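Local structure of importin-95 (Chaetomium thermophilum, 4XRI) at residues V287-V292 / Y352-A357; E331-L336 / Q360-Y365; L339-D344 / R393-S398; A388-R393 / S431-D436. The protein probably serves as a nuclear transport receptor of the importin-beta family, a flexible HEAT-repeat protein that carries cargo into the nucleus and binds a small GTPase. The protein carries 2 engineered substitutions. All coordinates share one frame; numbering follows the deposited sequence.

How the contacts relate
Contacts 1 to 3 are buried. Contacts 1 and 2 form one continuous piece of core: both use helix 354-369, which packs against helix 285-310 in contact 1 and against helix 324-340 in contact 2. Contact 3 carries helix 324-340 and its following loop on to helix 390-402, and contact 4 joins that helix to helix 432-449. Contact 2 is wholly apolar in its meeting across the helices, whereas contact 1 adds one lysine-to-carbonyl bond and contact 3 pairs a small hydrophobic patch with an amide-carboxylate bond. Contact 4 lies at the surface, where polar caps, an indole and a sulfate dominate. Contacts 3 and 4 share Arg393, and Gln343 of contact 3 reaches His391 of contact 4.

Contact 1 (V287-V292 / Y352-A357); sequences VAKLAV and YNISRA
Apolar packing centres on Ile354, whose CG1 stands anti to the backbone N (chi1 -171°) while CD1, turned back at chi2 57°, lies on helix 285-310. CD1 of Ile354 is 3.8 Å from N of Lys289 and 4.0 Å from CB of Ala288. On the next turn CG2 of Val292 meets CD1 of Ile354 at 3.8 Å, the two side chains crossing obliquely. The other Val292 branch, CG1, reaches Ala357, lying 3.6 Å from its O and also against CB. This is helix-helix packing within the HEAT-repeat solenoid, between the early turns of helix 285-310 and the first turn of helix 354-369; Leu339 of helix 324-340 touches both Val292 and Ile354.

Polar contact across the segments comes from Lys289. Its chain, extended beyond CG, runs over to the turn before helix 354-369, where NZ donates to O of Tyr352 at 2.7 Å. The ammonium approaches in the carbonyl plane, and CE rests against CA of Asn353.

Capping bonds shape the facing helix start. Asn353 is the N-cap: two donors grip its OD1 and fix the amide, N of Arg356 at 3.1 Å nearly along the C=O axis and OG of Ser355 at 2.7 Å from above the amide plane. N of Ile354 bonds to OE2 of Glu285, at the start of helix 285-310.

Contact 2 (E331-L336 / Q360-Y365); sequences EVVPVL and QCLQLY
Leu336, with the most surface buried here, points at helix 354-369 with CG beside its backbone N (chi1 -75°) and straddles Cys361 with both methyls. CD1 of Leu336 lies 3.6 Å from SG of Cys361, while CD2 of Leu336 rests on CB of Cys361 at 3.8 Å. The thiol meets it because SG stands anti to the Cys361 backbone N. CD1 also approaches the ring of Tyr365, one turn further on, obliquely and more loosely.

Tyr365 extends its ring back across the gap to helix 324-340. Val333 covers one face of it: CG2 sits 3.9 Å from the ring centroid and 17° off the ring normal, a CH-pi contact displaced slightly toward CD1 and CE1. Val332 comes from a different direction, crossing the tyrosine at about a right angle, with its CG1 3.8 Å from CE2 of Tyr365.

The two helices follow each other in the HEAT-repeat solenoid and pack roughly antiparallel, the short segments crossing at -142° with axes 10.2 Å apart. Pro334 has no N-H to give, and helix 331-336 is kinked there.

Val333 serves a second partner through its other branch, CG1 lying 4.2 Å from CD1 of Leu362. The remaining polar end is the phenol: OH of Tyr365 passes near CB of Val332 and hydrogen-bonds to O of Ala325, an earlier turn of helix 324-340, which holds the ring against Val333. From helix 285-310, Trp295 touches Val332 and Cys299 touches Tyr365.

Contact 3 (L339-D344 / R393-S398); sequences LLTKQD and RDAAVS
Gln343 sets CG beside its backbone N and then bends sharply at chi2 (95°), which swings its amide across to helix 390-402; Asp394 answers with CG anti to its backbone N (chi1 180°). The contact joins helix 324-340 and the loop after it to helix 390-402 of the HEAT-repeat solenoid, and the two polar side chains slide past each other in opposite directions. NE2 of Gln343 donates to OD2 of Asp394 at 2.9 Å, a fairly straight bond with an N-H...O angle of 162°. The acceptor lies in the amide plane, but the amide meets the carboxylate from above its plane. NE2 also donates to O of His391, so the amide bridges main chain and side chain of the same helix. OD1 of Asp394 is hydrogen-bonded with OG of Ser437 on helix 432-449, and two such partners would help offset the charge of the buried carboxylate.

Beside this pair is a small apolar patch built on Ala395. Its CB is 3.7 Å from CB of Leu340 and 3.7 Å from CG2 of Thr341, the lack of a longer side chain letting the backbones come within 5.2 Å between the CA atoms of Leu340 and Ala395. Phe380 packs on Thr341 and Ala395 from helix 374-384. OG1 of Thr341 turns back to O of Gln338. Toward Ser398, CD1 of Leu340 lies 3.7 Å from O of Ala395.

Contact 4 (A388-R393 / S431-D436); sequences ADWHFR and SIQVRD. With SO4 (sulfate ion), chain J.
Both segments are helix starts: a capping residue precedes helix 390-402 and helix 432-449, and the two first turns face each other with CA of Trp390 6.6 Å from CA of Ser431. Asp389 is one N-cap, its OD2 accepting N of His391 from above the carboxylate plane. The same oxygen uses its syn lone pair toward ND1 of His391 at only 2.5 Å, in the imidazole plane. Ser431 caps the other helix through a weak bond from N of Val434, while its OG donates to OE1 of Gln433 at 2.5 Å.

Trp390 bridges the helices within this HEAT-like repeat region. With CG crowded between N and the carbonyl carbon (chi1 68°), the indole lies over the second helix start, where CZ3 of Trp390 is 3.7 Å from CB of Gln433. The Gln433 chain bends at chi2 and lays its amide over one indole face, the planes 25° apart; CE1 of His391 rests on the opposite face. One turn on, CG2 of Val434 packs 3.7 Å from O of Trp390 and beside CB of Arg393, whose guanidinium is salt-bridged to Asp429 and bonded to O of His387.

A sulfate, probably from the crystallisation liquor, sits beside the indole and Gln433: NE2 of Gln433 donates to its O2 at 3.0 Å, and O1 lies 3.1 Å above the Trp390 plane, on the amide's side. The N-terminus of helix 432-449 may favour an anion here. The Asp389 carboxylate probably favours a proton on ND1 of His391 and may raise the imidazole pKa.

Contact 1 (V287-V292 / Y352-A357)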
loop_
_atom_site.group_PDB
_atom_site.type_symbol
_atom_site.label_atom_id
_atom_site.label_comp_id
_atom_site.label_asym_id
_atom_site.label_seq_id
_atom_site.Cartn_x
_atom_site.Cartn_y
_atom_site.Cartn_z
ATOM N N VAL A 287 4.840 -27.446 0.961
ATOM C CA VAL A 287 4.020 -27.570 2.164
ATOM C C VAL A 287 4.753 -26.926 3.335
ATOM O O VAL A 287 4.128 -26.427 4.273
ATOM C CB VAL A 287 3.666 -29.042 2.498
ATOM C CG1 VAL A 287 4.076 -29.965 1.376
ATOM C CG2 VAL A 287 4.280 -29.484 3.823
ATOM N N ALA A 288 6.082 -26.928 3.265
ATOM C CA ALA A 288 6.897 -26.258 4.269
ATOM C C ALA A 288 6.607 -24.763 4.241
ATOM O O ALA A 288 6.453 -24.131 5.286
ATOM C CB ALA A 288 8.377 -26.522 4.034
ATOM N N LYS A 289 6.525 -24.210 3.033
ATOM C CA LYS A 289 6.172 -22.805 2.836
ATOM C C LYS A 289 4.817 -22.469 3.440
ATOM O O LYS A 289 4.650 -21.437 4.091
ATOM C CB LYS A 289 6.152 -22.453 1.348
ATOM C CG LYS A 289 7.510 -22.270 0.698
ATOM C CD LYS A 289 7.328 -21.816 -0.741
ATOM C CE LYS A 289 8.629 -21.821 -1.508
ATOM N NZ LYS A 289 8.415 -21.377 -2.912
ATOM N N LEU A 290 3.847 -23.344 3.198
ATOM C CA LEU A 290 2.478 -23.134 3.651
ATOM C C LEU A 290 2.360 -23.211 5.169
ATOM O O LEU A 290 1.569 -22.488 5.784
ATOM C CB LEU A 290 1.552 -24.159 3.003
ATOM C CG LEU A 290 1.277 -23.912 1.521
ATOM C CD1 LEU A 290 0.617 -25.117 0.876
ATOM C CD2 LEU A 290 0.404 -22.682 1.363
ATOM N N ALA A 291 3.157 -24.090 5.767
ATOM C CA ALA A 291 3.153 -24.261 7.210
ATOM C C ALA A 291 3.823 -23.071 7.894
ATOM O O ALA A 291 3.401 -22.651 8.966
ATOM C CB ALA A 291 3.842 -25.564 7.594
ATOM N N VAL A 292 4.867 -22.533 7.271
ATOM C CA VAL A 292 5.504 -21.318 7.770
ATOM C C VAL A 292 4.530 -20.154 7.651
ATOM O O VAL A 292 4.418 -19.320 8.553
ATOM C CB VAL A 292 6.807 -20.996 7.002
ATOM C CG1 VAL A 292 7.255 -19.566 7.278
ATOM C CG2 VAL A 292 7.895 -21.978 7.383
ATOM N N TYR A 352 10.348 -16.092 -3.694
ATOM C CA TYR A 352 9.888 -16.508 -2.378
ATOM C C TYR A 352 10.197 -17.982 -2.144
ATOM O O TYR A 352 9.428 -18.857 -2.540
ATOM C CB TYR A 352 8.390 -16.240 -2.220
ATOM C CG TYR A 352 7.973 -15.910 -0.803
ATOM C CD1 TYR A 352 8.487 -14.795 -0.150
ATOM C CD2 TYR A 352 7.057 -16.702 -0.122
ATOM C CE1 TYR A 352 8.108 -14.484 1.142
ATOM C CE2 TYR A 352 6.670 -16.397 1.171
ATOM C CZ TYR A 352 7.199 -15.287 1.797
ATOM O OH TYR A 352 6.817 -14.980 3.083
ATOM N N ASN A 353 11.340 -18.245 -1.518
ATOM C CA ASN A 353 11.694 -19.599 -1.118
ATOM C C ASN A 353 11.450 -19.784 0.377
ATOM O O ASN A 353 10.896 -18.902 1.032
ATOM C CB ASN A 353 13.150 -19.917 -1.482
ATOM C CG ASN A 353 14.135 -18.891 -0.947
ATOM O OD1 ASN A 353 13.916 -18.285 0.102
ATOM N ND2 ASN A 353 15.229 -18.692 -1.675
ATOM N N ILE A 354 11.863 -20.925 0.916
ATOM C CA ILE A 354 11.574 -21.242 2.309
ATOM C C ILE A 354 12.356 -20.358 3.286
ATOM O O ILE A 354 11.872 -20.047 4.375
ATOM C CB ILE A 354 11.859 -22.734 2.614
ATOM C CG1 ILE A 354 11.335 -23.111 4.002
ATOM C CG2 ILE A 354 13.343 -23.051 2.479
ATOM C CD1 ILE A 354 9.861 -22.844 4.191
ATOM N N SER A 355 13.551 -19.933 2.886
ATOM C CA SER A 355 14.420 -19.172 3.777
ATOM C C SER A 355 13.925 -17.743 3.977
ATOM O O SER A 355 13.997 -17.198 5.079
ATOM C CB SER A 355 15.854 -19.159 3.242
ATOM O OG SER A 355 15.911 -18.584 1.947
ATOM N N ARG A 356 13.419 -17.134 2.911
ATOM C CA ARG A 356 12.894 -15.778 3.007
ATOM C C ARG A 356 11.537 -15.800 3.693
ATOM O O ARG A 356 11.175 -14.863 4.400
ATOM C CB ARG A 356 12.799 -15.132 1.625
ATOM C CG ARG A 356 14.092 -15.231 0.841
ATOM C CD ARG A 356 14.165 -14.229 -0.291
ATOM N NE ARG A 356 15.250 -14.560 -1.209
ATOM C CZ ARG A 356 15.803 -13.707 -2.064
ATOM N NH1 ARG A 356 15.380 -12.452 -2.120
ATOM N NH2 ARG A 356 16.785 -14.109 -2.860
ATOM N N ALA A 357 10.794 -16.882 3.483
ATOM C CA ALA A 357 9.531 -17.086 4.177
ATOM C C ALA A 357 9.767 -17.163 5.683
ATOM O O ALA A 357 9.073 -16.512 6.465
ATOM C CB ALA A 357 8.847 -18.349 3.678
#

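Contact 2 (E331-L336 / Q360-Y365)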
loop_
_atom_site.group_PDB
_atom_site.type_symbol
_atom_site.label_atom_id
_atom_site.label_comp_id
_atom_site.label_asym_id
_atom_site.label_seq_id
_atom_site.Cartn_x
_atom_site.Cartn_y
_atom_site.Cartn_z
ATOM N N GLU A 331 8.957 -24.220 20.122
ATOM C CA GLU A 331 8.879 -25.261 19.105
ATOM C C GLU A 331 9.071 -24.701 17.697
ATOM O O GLU A 331 9.776 -25.288 16.875
ATOM C CB GLU A 331 7.539 -25.996 19.195
ATOM C CG GLU A 331 7.215 -26.548 20.576
ATOM C CD GLU A 331 8.088 -27.727 20.972
ATOM O OE1 GLU A 331 8.832 -28.248 20.113
ATOM O OE2 GLU A 331 8.025 -28.134 22.151
ATOM N N VAL A 332 8.448 -23.558 17.428
ATOM C CA VAL A 332 8.399 -23.005 16.079
ATOM C C VAL A 332 9.637 -22.182 15.713
ATOM O O VAL A 332 10.165 -22.306 14.607
ATOM C CB VAL A 332 7.142 -22.130 15.898
ATOM C CG1 VAL A 332 7.143 -21.453 14.534
ATOM C CG2 VAL A 332 5.886 -22.973 16.074
ATOM N N VAL A 333 10.096 -21.342 16.635
ATOM C CA VAL A 333 11.227 -20.456 16.355
ATOM C C VAL A 333 12.527 -21.214 16.026
ATOM O O VAL A 333 13.213 -20.853 15.068
ATOM C CB VAL A 333 11.487 -19.481 17.531
ATOM C CG1 VAL A 333 12.774 -18.699 17.309
ATOM C CG2 VAL A 333 10.310 -18.527 17.704
ATOM N N PRO A 334 12.880 -22.256 16.811
ATOM C CA PRO A 334 14.070 -23.010 16.391
ATOM C C PRO A 334 13.962 -23.600 14.983
ATOM O O PRO A 334 14.977 -23.718 14.297
ATOM C CB PRO A 334 14.160 -24.125 17.439
ATOM C CG PRO A 334 13.551 -23.542 18.649
ATOM C CD PRO A 334 12.414 -22.690 18.142
ATOM N N VAL A 335 12.754 -23.953 14.555
ATOM C CA VAL A 335 12.553 -24.486 13.211
ATOM C C VAL A 335 12.756 -23.395 12.164
ATOM O O VAL A 335 13.374 -23.628 11.123
ATOM C CB VAL A 335 11.146 -25.100 13.047
ATOM C CG1 VAL A 335 10.888 -25.466 11.596
ATOM C CG2 VAL A 335 10.998 -26.325 13.937
ATOM N N LEU A 336 12.238 -22.205 12.454
ATOM C CA LEU A 336 12.405 -21.055 11.571
ATOM C C LEU A 336 13.877 -20.723 11.370
ATOM O O LEU A 336 14.323 -20.478 10.249
ATOM C CB LEU A 336 11.668 -19.837 12.131
ATOM C CG LEU A 336 10.147 -19.843 11.989
ATOM C CD1 LEU A 336 9.553 -18.657 12.724
ATOM C CD2 LEU A 336 9.766 -19.819 10.519
ATOM N N GLN A 360 10.724 -13.694 7.098
ATOM C CA GLN A 360 9.533 -12.862 7.256
ATOM C C GLN A 360 8.791 -13.259 8.523
ATOM O O GLN A 360 8.427 -12.409 9.335
ATOM C CB GLN A 360 8.598 -12.983 6.044
ATOM C CG GLN A 360 9.201 -12.550 4.717
ATOM C CD GLN A 360 9.818 -11.168 4.765
ATOM O OE1 GLN A 360 9.261 -10.243 5.358
ATOM N NE2 GLN A 360 10.981 -11.020 4.138
ATOM N N CYS A 361 8.579 -14.562 8.674
ATOM C CA CYS A 361 7.890 -15.124 9.829
ATOM C C CYS A 361 8.596 -14.756 11.129
ATOM O O CYS A 361 7.952 -14.383 12.112
ATOM C CB CYS A 361 7.788 -16.650 9.695
ATOM S SG CYS A 361 6.713 -17.445 10.910
ATOM N N LEU A 362 9.922 -14.865 11.125
ATOM C CA LEU A 362 10.726 -14.569 12.305
ATOM C C LEU A 362 10.566 -13.114 12.734
ATOM O O LEU A 362 10.438 -12.817 13.922
ATOM C CB LEU A 362 12.199 -14.881 12.038
ATOM C CG LEU A 362 13.128 -14.798 13.248
ATOM C CD1 LEU A 362 12.609 -15.682 14.372
ATOM C CD2 LEU A 362 14.545 -15.196 12.863
ATOM N N GLN A 363 10.571 -12.214 11.755
ATOM C CA GLN A 363 10.315 -10.796 11.997
ATOM C C GLN A 363 8.972 -10.587 12.680
ATOM O O GLN A 363 8.886 -9.939 13.723
ATOM C CB GLN A 363 10.354 -10.004 10.687
ATOM C CG GLN A 363 11.730 -9.507 10.298
ATOM C CD GLN A 363 11.664 -8.410 9.253
ATOM O OE1 GLN A 363 10.599 -8.124 8.706
ATOM N NE2 GLN A 363 12.802 -7.783 8.974
ATOM N N LEU A 364 7.926 -11.143 12.077
ATOM C CA LEU A 364 6.573 -11.068 12.621
ATOM C C LEU A 364 6.484 -11.708 14.000
ATOM O O LEU A 364 5.753 -11.231 14.871
ATOM C CB LEU A 364 5.580 -11.743 11.672
ATOM C CG LEU A 364 5.356 -11.088 10.308
ATOM C CD1 LEU A 364 4.522 -12.000 9.419
ATOM C CD2 LEU A 364 4.679 -9.736 10.469
ATOM N N TYR A 365 7.229 -12.793 14.192
ATOM C CA TYR A 365 7.233 -13.500 15.464
ATOM C C TYR A 365 7.799 -12.622 16.575
ATOM O O TYR A 365 7.297 -12.625 17.701
ATOM C CB TYR A 365 8.041 -14.796 15.356
ATOM C CG TYR A 365 7.412 -15.968 16.077
ATOM C CD1 TYR A 365 7.422 -16.042 17.465
ATOM C CD2 TYR A 365 6.798 -16.997 15.371
ATOM C CE1 TYR A 365 6.841 -17.107 18.127
ATOM C CE2 TYR A 365 6.220 -18.066 16.024
ATOM C CZ TYR A 365 6.244 -18.116 17.401
ATOM O OH TYR A 365 5.664 -19.178 18.053
#

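Contact 3 (L339-D344 / R393-S398)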
loop_
_atom_site.group_PDB
_atom_site.type_symbol
_atom_site.label_atom_id
_atom_site.label_comp_id
_atom_site.label_asym_id
_atom_site.label_seq_id
_atom_site.Cartn_x
_atom_site.Cartn_y
_atom_site.Cartn_z
ATOM N N LEU A 339 15.478 -23.061 9.128
ATOM C CA LEU A 339 15.092 -22.800 7.745
ATOM C C LEU A 339 15.864 -21.629 7.150
ATOM O O LEU A 339 15.966 -21.502 5.930
ATOM C CB LEU A 339 13.590 -22.530 7.652
ATOM C CG LEU A 339 12.678 -23.740 7.862
ATOM C CD1 LEU A 339 11.218 -23.322 7.810
ATOM C CD2 LEU A 339 12.971 -24.813 6.820
ATOM N N LEU A 340 16.400 -20.772 8.013
ATOM C CA LEU A 340 17.231 -19.664 7.560
ATOM C C LEU A 340 18.505 -20.183 6.901
ATOM O O LEU A 340 19.096 -19.508 6.060
ATOM C CB LEU A 340 17.586 -18.729 8.720
ATOM C CG LEU A 340 16.473 -17.850 9.299
ATOM C CD1 LEU A 340 17.047 -16.818 10.256
ATOM C CD2 LEU A 340 15.681 -17.169 8.187
ATOM N N THR A 341 18.915 -21.391 7.279
ATOM C CA THR A 341 20.138 -21.987 6.752
ATOM C C THR A 341 19.909 -22.682 5.412
ATOM O O THR A 341 20.817 -23.312 4.871
ATOM C CB THR A 341 20.740 -23.010 7.736
ATOM O OG1 THR A 341 19.936 -24.197 7.750
ATOM C CG2 THR A 341 20.812 -22.431 9.140
ATOM N N LYS A 342 18.701 -22.560 4.874
ATOM C CA LYS A 342 18.367 -23.201 3.607
ATOM C C LYS A 342 18.393 -22.214 2.444
ATOM O O LYS A 342 17.570 -22.308 1.532
ATOM C CB LYS A 342 16.990 -23.864 3.688
ATOM C CG LYS A 342 16.820 -24.825 4.851
ATOM C CD LYS A 342 17.857 -25.936 4.823
ATOM C CE LYS A 342 17.613 -26.934 5.947
ATOM N NZ LYS A 342 18.715 -27.930 6.074
ATOM N N GLN A 343 19.332 -21.273 2.472
ATOM C CA GLN A 343 19.424 -20.274 1.411
ATOM C C GLN A 343 19.786 -20.915 0.080
ATOM O O GLN A 343 20.542 -21.883 0.028
ATOM C CB GLN A 343 20.458 -19.193 1.746
ATOM C CG GLN A 343 20.363 -18.614 3.140
ATOM C CD GLN A 343 21.296 -19.304 4.111
ATOM O OE1 GLN A 343 21.467 -20.519 4.065
ATOM N NE2 GLN A 343 21.911 -18.526 4.996
ATOM N N ASP A 344 19.232 -20.367 -0.993
ATOM C CA ASP A 344 19.652 -20.729 -2.337
ATOM C C ASP A 344 20.378 -19.540 -2.943
ATOM O O ASP A 344 19.756 -18.550 -3.322
ATOM C CB ASP A 344 18.460 -21.141 -3.203
ATOM C CG ASP A 344 18.882 -21.848 -4.477
ATOM O OD1 ASP A 344 20.083 -21.807 -4.820
ATOM O OD2 ASP A 344 18.009 -22.447 -5.140
ATOM N N ARG A 393 26.374 -18.872 9.311
ATOM C CA ARG A 393 26.819 -17.537 9.696
ATOM C C ARG A 393 25.821 -16.499 9.201
ATOM O O ARG A 393 25.424 -15.599 9.943
ATOM C CB ARG A 393 28.214 -17.234 9.144
ATOM C CG ARG A 393 29.312 -18.136 9.685
ATOM C CD ARG A 393 30.685 -17.501 9.514
ATOM N NE ARG A 393 30.979 -17.169 8.122
ATOM C CZ ARG A 393 31.407 -18.044 7.218
ATOM N NH1 ARG A 393 31.582 -19.314 7.555
ATOM N NH2 ARG A 393 31.653 -17.649 5.977
ATOM N N ASP A 394 25.424 -16.640 7.940
ATOM C CA ASP A 394 24.428 -15.767 7.336
ATOM C C ASP A 394 23.109 -15.850 8.094
ATOM O O ASP A 394 22.461 -14.835 8.341
ATOM C CB ASP A 394 24.211 -16.129 5.866
ATOM C CG ASP A 394 23.178 -15.245 5.196
ATOM O OD1 ASP A 394 23.542 -14.133 4.766
ATOM O OD2 ASP A 394 22.006 -15.665 5.095
ATOM N N ALA A 395 22.718 -17.067 8.459
ATOM C CA ALA A 395 21.494 -17.280 9.223
ATOM C C ALA A 395 21.579 -16.595 10.580
ATOM O O ALA A 395 20.610 -15.997 11.052
ATOM C CB ALA A 395 21.230 -18.765 9.397
ATOM N N ALA A 396 22.756 -16.677 11.192
ATOM C CA ALA A 396 22.976 -16.135 12.527
ATOM C C ALA A 396 22.811 -14.618 12.562
ATOM O O ALA A 396 22.093 -14.087 13.410
ATOM C CB ALA A 396 24.359 -16.526 13.033
ATOM N N VAL A 397 23.478 -13.923 11.644
ATOM C CA VAL A 397 23.389 -12.467 11.586
ATOM C C VAL A 397 21.986 -12.031 11.165
ATOM O O VAL A 397 21.465 -11.037 11.669
ATOM C CB VAL A 397 24.439 -11.857 10.622
ATOM C CG1 VAL A 397 25.841 -12.093 11.159
ATOM C CG2 VAL A 397 24.302 -12.430 9.226
ATOM N N SER A 398 21.377 -12.787 10.255
ATOM C CA SER A 398 20.022 -12.501 9.795
ATOM C C SER A 398 19.046 -12.554 10.958
ATOM O O SER A 398 18.243 -11.638 11.156
ATOM C CB SER A 398 19.591 -13.490 8.709
ATOM O OG SER A 398 20.344 -13.311 7.523
#

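Contact 4 (A388-R393 / S431-D436)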
loop_
_atom_site.group_PDB
_atom_site.type_symbol
_atom_site.label_atom_id
_atom_site.label_comp_id
_atom_site.label_asym_id
_atom_site.label_seq_id
_atom_site.Cartn_x
_atom_site.Cartn_y
_atom_site.Cartn_z
ATOM N N ALA A 388 31.567 -22.771 10.009
ATOM C CA ALA A 388 32.397 -22.897 8.815
ATOM C C ALA A 388 31.543 -22.772 7.560
ATOM O O ALA A 388 32.004 -22.301 6.521
ATOM C CB ALA A 388 33.149 -24.221 8.825
ATOM N N ASP A 389 30.291 -23.201 7.673
ATOM C CA ASP A 389 29.320 -23.067 6.597
ATOM C C ASP A 389 28.730 -21.661 6.613
ATOM O O ASP A 389 28.170 -21.228 7.619
ATOM C CB ASP A 389 28.212 -24.116 6.738
ATOM C CG ASP A 389 27.324 -24.208 5.508
ATOM O OD1 ASP A 389 26.579 -25.204 5.393
ATOM O OD2 ASP A 389 27.375 -23.301 4.651
ATOM N N TRP A 390 28.850 -20.955 5.493
ATOM C CA TRP A 390 28.360 -19.584 5.399
ATOM C C TRP A 390 26.843 -19.512 5.564
ATOM O O TRP A 390 26.309 -18.476 5.952
ATOM C CB TRP A 390 28.770 -18.955 4.066
ATOM C CG TRP A 390 28.099 -19.564 2.877
ATOM C CD1 TRP A 390 28.573 -20.579 2.099
ATOM C CD2 TRP A 390 26.827 -19.198 2.328
ATOM N NE1 TRP A 390 27.676 -20.868 1.100
ATOM C CE2 TRP A 390 26.597 -20.034 1.217
ATOM C CE3 TRP A 390 25.863 -18.244 2.668
ATOM C CZ2 TRP A 390 25.440 -19.946 0.445
ATOM C CZ3 TRP A 390 24.715 -18.158 1.899
ATOM C CH2 TRP A 390 24.514 -19.005 0.800
ATOM N N HIS A 391 26.158 -20.613 5.259
ATOM C CA HIS A 391 24.712 -20.703 5.453
ATOM C C HIS A 391 24.327 -20.365 6.887
ATOM O O HIS A 391 23.350 -19.659 7.132
ATOM C CB HIS A 391 24.198 -22.106 5.109
ATOM C CG HIS A 391 24.314 -22.462 3.661
ATOM N ND1 HIS A 391 25.440 -23.054 3.125
ATOM C CD2 HIS A 391 23.439 -22.324 2.637
ATOM C CE1 HIS A 391 25.254 -23.257 1.834
ATOM N NE2 HIS A 391 24.048 -22.823 1.511
ATOM N N PHE A 392 25.110 -20.877 7.830
ATOM C CA PHE A 392 24.809 -20.737 9.248
ATOM C C PHE A 392 25.258 -19.393 9.812
ATOM O O PHE A 392 24.600 -18.838 10.692
ATOM C CB PHE A 392 25.457 -21.878 10.032
ATOM C CG PHE A 392 24.783 -23.207 9.834
ATOM C CD1 PHE A 392 23.928 -23.712 10.800
ATOM C CD2 PHE A 392 24.990 -23.941 8.678
ATOM C CE1 PHE A 392 23.301 -24.929 10.620
ATOM C CE2 PHE A 392 24.364 -25.159 8.493
ATOM C CZ PHE A 392 23.519 -25.654 9.466
ATOM N N ARG A 393 26.374 -18.872 9.311
ATOM C CA ARG A 393 26.819 -17.537 9.696
ATOM C C ARG A 393 25.821 -16.499 9.201
ATOM O O ARG A 393 25.424 -15.599 9.943
ATOM C CB ARG A 393 28.214 -17.234 9.144
ATOM C CG ARG A 393 29.312 -18.136 9.685
ATOM C CD ARG A 393 30.685 -17.501 9.514
ATOM N NE ARG A 393 30.979 -17.169 8.122
ATOM C CZ ARG A 393 31.407 -18.044 7.218
ATOM N NH1 ARG A 393 31.582 -19.314 7.555
ATOM N NH2 ARG A 393 31.653 -17.649 5.977
ATOM N N SER A 431 32.055 -14.489 2.569
ATOM C CA SER A 431 30.791 -14.595 1.854
ATOM C C SER A 431 30.129 -13.238 1.666
ATOM O O SER A 431 29.979 -12.469 2.615
ATOM C CB SER A 431 29.844 -15.539 2.594
ATOM O OG SER A 431 28.576 -15.592 1.961
ATOM N N ILE A 432 29.742 -12.949 0.429
ATOM C CA ILE A 432 29.072 -11.696 0.117
ATOM C C ILE A 432 27.642 -11.721 0.652
ATOM O O ILE A 432 27.057 -10.677 0.939
ATOM C CB ILE A 432 29.072 -11.420 -1.404
ATOM C CG1 ILE A 432 28.578 -10.001 -1.698
ATOM C CG2 ILE A 432 28.250 -12.464 -2.151
ATOM C CD1 ILE A 432 29.404 -8.916 -1.055
ATOM N N GLN A 433 27.088 -12.922 0.798
ATOM C CA GLN A 433 25.760 -13.081 1.379
ATOM C C GLN A 433 25.782 -12.679 2.848
ATOM O O GLN A 433 24.895 -11.971 3.320
ATOM C CB GLN A 433 25.261 -14.522 1.240
ATOM C CG GLN A 433 25.031 -14.979 -0.189
ATOM C CD GLN A 433 26.277 -15.564 -0.825
ATOM O OE1 GLN A 433 27.316 -15.699 -0.177
ATOM N NE2 GLN A 433 26.179 -15.918 -2.101
ATOM N N VAL A 434 26.805 -13.140 3.561
ATOM C CA VAL A 434 26.953 -12.840 4.981
ATOM C C VAL A 434 27.153 -11.346 5.201
ATOM O O VAL A 434 26.586 -10.764 6.125
ATOM C CB VAL A 434 28.138 -13.612 5.600
ATOM C CG1 VAL A 434 28.393 -13.155 7.028
ATOM C CG2 VAL A 434 27.873 -15.107 5.559
ATOM N N ARG A 435 27.957 -10.733 4.338
ATOM C CA ARG A 435 28.225 -9.300 4.418
ATOM C C ARG A 435 26.970 -8.471 4.177
ATOM O O ARG A 435 26.741 -7.467 4.850
ATOM C CB ARG A 435 29.308 -8.902 3.416
ATOM C CG ARG A 435 30.725 -9.137 3.913
ATOM C CD ARG A 435 31.740 -8.684 2.883
ATOM N NE ARG A 435 31.932 -9.678 1.832
ATOM C CZ ARG A 435 32.410 -9.402 0.625
ATOM N NH1 ARG A 435 32.557 -10.370 -0.268
ATOM N NH2 ARG A 435 32.732 -8.156 0.310
ATOM N N ASP A 436 26.162 -8.900 3.213
ATOM C CA ASP A 436 24.914 -8.215 2.898
ATOM C C ASP A 436 23.929 -8.323 4.056
ATOM O O ASP A 436 23.307 -7.335 4.452
ATOM C CB ASP A 436 24.286 -8.790 1.627
ATOM C CG ASP A 436 23.057 -8.017 1.187
ATOM O OD1 ASP A 436 23.071 -6.773 1.291
ATOM O OD2 ASP A 436 22.079 -8.651 0.737
HETATM S S SO4 J . 29.443 -18.220 -1.412
HETATM O O1 SO4 J . 28.846 -18.114 -0.085
HETATM O O2 SO4 J . 28.974 -17.120 -2.250
HETATM O O3 SO4 J . 30.898 -18.158 -1.294
HETATM O O4 SO4 J . 29.058 -19.491 -2.020
#